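Local coordinates for Alr4995 protein (Nostoc sp., PDB 6LRF) that probably hydrolyses arginine to ornithine, ammonia and carbon dioxide and then cyclodeaminates ornithine to proline, as a bifunctional arginine dihydrolase and ornithine cyclodeaminase, at residues V382-P387 with E400-D405. Sequence-based numbering, arbitrary orientation.
Sequences VSTIYP and ENQRMD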
loop_
_atom_site.group_PDB
_atom_site.type_symbol
_atom_site.label_atom_id
_atom_site.label_comp_id
_atom_site.label_asym_id
_atom_site.label_seq_id
_atom_site.Cartn_x
_atom_site.Cartn_y
_atom_site.Cartn_z
ATOM N N VAL B 382 -21.713 29.432 1.171
ATOM C CA VAL B 382 -21.653 28.015 0.824
ATOM C C VAL B 382 -22.081 27.136 1.990
ATOM O O VAL B 382 -21.454 27.141 3.039
ATOM C CB VAL B 382 -20.241 27.611 0.372
ATOM C CG1 VAL B 382 -20.201 26.104 0.002
ATOM C CG2 VAL B 382 -19.818 28.456 -0.818
ATOM N N SER B 383 -23.142 26.361 1.793
ATOM C CA SER B 383 -23.697 25.552 2.875
ATOM C C SER B 383 -22.808 24.365 3.235
ATOM O O SER B 383 -21.964 23.920 2.448
ATOM C CB SER B 383 -25.088 25.055 2.505
ATOM O OG SER B 383 -24.991 24.280 1.326
ATOM N N THR B 384 -23.017 23.868 4.446
ATOM C CA THR B 384 -22.265 22.746 5.003
ATOM C C THR B 384 -23.230 21.581 5.226
ATOM O O THR B 384 -24.426 21.700 4.925
ATOM C CB THR B 384 -21.596 23.140 6.332
ATOM O OG1 THR B 384 -22.606 23.366 7.320
ATOM C CG2 THR B 384 -20.798 24.434 6.156
ATOM N N ILE B 385 -22.750 20.478 5.782
ATOM C CA ILE B 385 -23.666 19.371 6.075
ATOM C C ILE B 385 -24.508 19.643 7.321
ATOM O O ILE B 385 -25.476 18.923 7.591
ATOM C CB ILE B 385 -22.926 18.030 6.281
ATOM C CG1 ILE B 385 -22.102 18.066 7.576
ATOM C CG2 ILE B 385 -22.058 17.688 5.069
ATOM C CD1 ILE B 385 -21.424 16.733 7.926
ATOM N N TYR B 386 -24.138 20.669 8.090
ATOM C CA TYR B 386 -24.687 20.817 9.443
ATOM C C TYR B 386 -25.970 21.616 9.504
ATOM O O TYR B 386 -26.167 22.519 8.687
ATOM C CB TYR B 386 -23.640 21.457 10.353
ATOM C CG TYR B 386 -22.445 20.573 10.502
ATOM C CD1 TYR B 386 -22.525 19.398 11.243
ATOM C CD2 TYR B 386 -21.244 20.886 9.874
ATOM C CE1 TYR B 386 -21.441 18.563 11.369
ATOM C CE2 TYR B 386 -20.147 20.058 9.998
ATOM C CZ TYR B 386 -20.251 18.896 10.749
ATOM O OH TYR B 386 -19.160 18.059 10.873
ATOM N N PRO B 387 -26.847 21.300 10.485
ATOM C CA PRO B 387 -28.106 22.034 10.673
ATOM C C PRO B 387 -27.822 23.509 10.898
ATOM O O PRO B 387 -26.965 23.848 11.715
ATOM C CB PRO B 387 -28.725 21.401 11.930
ATOM C CG PRO B 387 -28.012 20.127 12.127
ATOM C CD PRO B 387 -26.634 20.313 11.559
ATOM N N GLU B 400 -33.976 24.258 5.313
ATOM C CA GLU B 400 -34.462 22.941 4.904
ATOM C C GLU B 400 -33.632 22.332 3.766
ATOM O O GLU B 400 -32.959 23.056 3.014
ATOM C CB GLU B 400 -35.925 23.027 4.469
ATOM C CG GLU B 400 -36.880 23.299 5.616
ATOM C CD GLU B 400 -38.324 23.405 5.155
ATOM O OE1 GLU B 400 -38.600 23.091 3.974
ATOM O OE2 GLU B 400 -39.177 23.806 5.978
ATOM N N ASN B 401 -33.692 21.002 3.655
ATOM C CA ASN B 401 -32.990 20.238 2.624
ATOM C C ASN B 401 -31.483 20.433 2.680
ATOM O O ASN B 401 -30.819 20.497 1.641
ATOM C CB ASN B 401 -33.506 20.600 1.230
ATOM C CG ASN B 401 -35.000 20.382 1.094
ATOM O OD1 ASN B 401 -35.708 21.218 0.543
ATOM N ND2 ASN B 401 -35.490 19.258 1.621
ATOM N N GLN B 402 -30.952 20.506 3.897
ATOM C CA GLN B 402 -29.545 20.824 4.106
ATOM C C GLN B 402 -28.627 19.857 3.371
ATOM O O GLN B 402 -28.789 18.652 3.457
ATOM C CB GLN B 402 -29.220 20.803 5.598
ATOM C CG GLN B 402 -27.826 21.334 5.942
ATOM C CD GLN B 402 -27.726 22.844 5.823
ATOM O OE1 GLN B 402 -28.660 23.565 6.172
ATOM N NE2 GLN B 402 -26.581 23.330 5.345
ATOM N N ARG B 403 -27.674 20.393 2.626
ATOM C CA ARG B 403 -26.540 19.594 2.161
ATOM C C ARG B 403 -25.353 20.500 1.919
ATOM O O ARG B 403 -25.500 21.720 1.823
ATOM C CB ARG B 403 -26.859 18.816 0.886
ATOM C CG ARG B 403 -27.321 19.647 -0.263
ATOM C CD ARG B 403 -27.050 18.890 -1.581
ATOM N NE ARG B 403 -25.642 18.997 -1.911
ATOM C CZ ARG B 403 -25.046 18.396 -2.933
ATOM N NH1 ARG B 403 -25.735 17.620 -3.755
ATOM N NH2 ARG B 403 -23.750 18.591 -3.130
HETATM N N MSE B 404 -24.174 19.912 1.818
HETATM C CA MSE B 404 -22.998 20.729 1.591
HETATM C C MSE B 404 -22.972 21.244 0.163
HETATM O O MSE B 404 -23.605 20.670 -0.737
HETATM C CB MSE B 404 -21.719 19.945 1.888
HETATM C CG MSE B 404 -21.464 18.838 0.894
HETATM SE SE MSE B 404 -19.626 18.135 1.092
HETATM C CE MSE B 404 -19.298 18.598 2.977
ATOM N N ASP B 405 -22.240 22.345 -0.014
ATOM C CA ASP B 405 -21.916 22.905 -1.319
ATOM C C ASP B 405 -23.142 23.416 -2.052
ATOM O O ASP B 405 -23.190 23.401 -3.284
ATOM C CB ASP B 405 -21.180 21.876 -2.177
ATOM C CG ASP B 405 -19.784 21.567 -1.642
ATOM O OD1 ASP B 405 -19.237 22.390 -0.869
ATOM O OD2 ASP B 405 -19.240 20.502 -1.983
HETATM O O HOH W 1 -19.422 23.064 2.060
HETATM O O HOH W 2 -24.582 25.705 6.340
#
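The Y386 ring carries CG1 of its neighbour I385 over the centre of one face, 3.5 Å above the plane, while R444 meets the ring as a cation-pi partner. T384 O lies in the plane of the Q402 amide, and M404 O in that of the R403 guanidinium. An ST turn, Y386 N donating to T384 OG1, shapes the loop entering strand 388-392; the other loop joins strands 395-400 and 407-413 of the same mixed beta-sheet. The pair illustrates how irregular segments are sewn together: two side-chain donors, S383 OG and Q402 NE2, and one backbone N-H, D405 N, each reach a carbonyl across the gap. With CG anti to the backbone N (chi1 -171°), Q402 bends at chi2, which swings its amide toward T384 O and Y386 O; NE2 gives T384 O a nearly straight 2.7 Å bond, although it sits above the carbonyl plane. CD of Q402 also packs 3.3 Å from Y386 O. An alanine here would lose both approaches and would probably leave these carbonyls less firmly held against the 400-405 loop. Further along, D405 N donates to S383 O, and a water donates to both S383 O and D405 OD1, the latter also bonded to H554 of helix 554-567. The I385 and M404 (selenomethionine) side chains lie alongside each other, CG2 to CE 3.6 Å, where A648 and N644 of the second subunit pack on I385 and M404 respectively. R403 turns back to grip M404 O side-on with NE and NH2. S383 OG accepts from G406 N and donates almost along the C=O axis to R403 O at 2.7 Å.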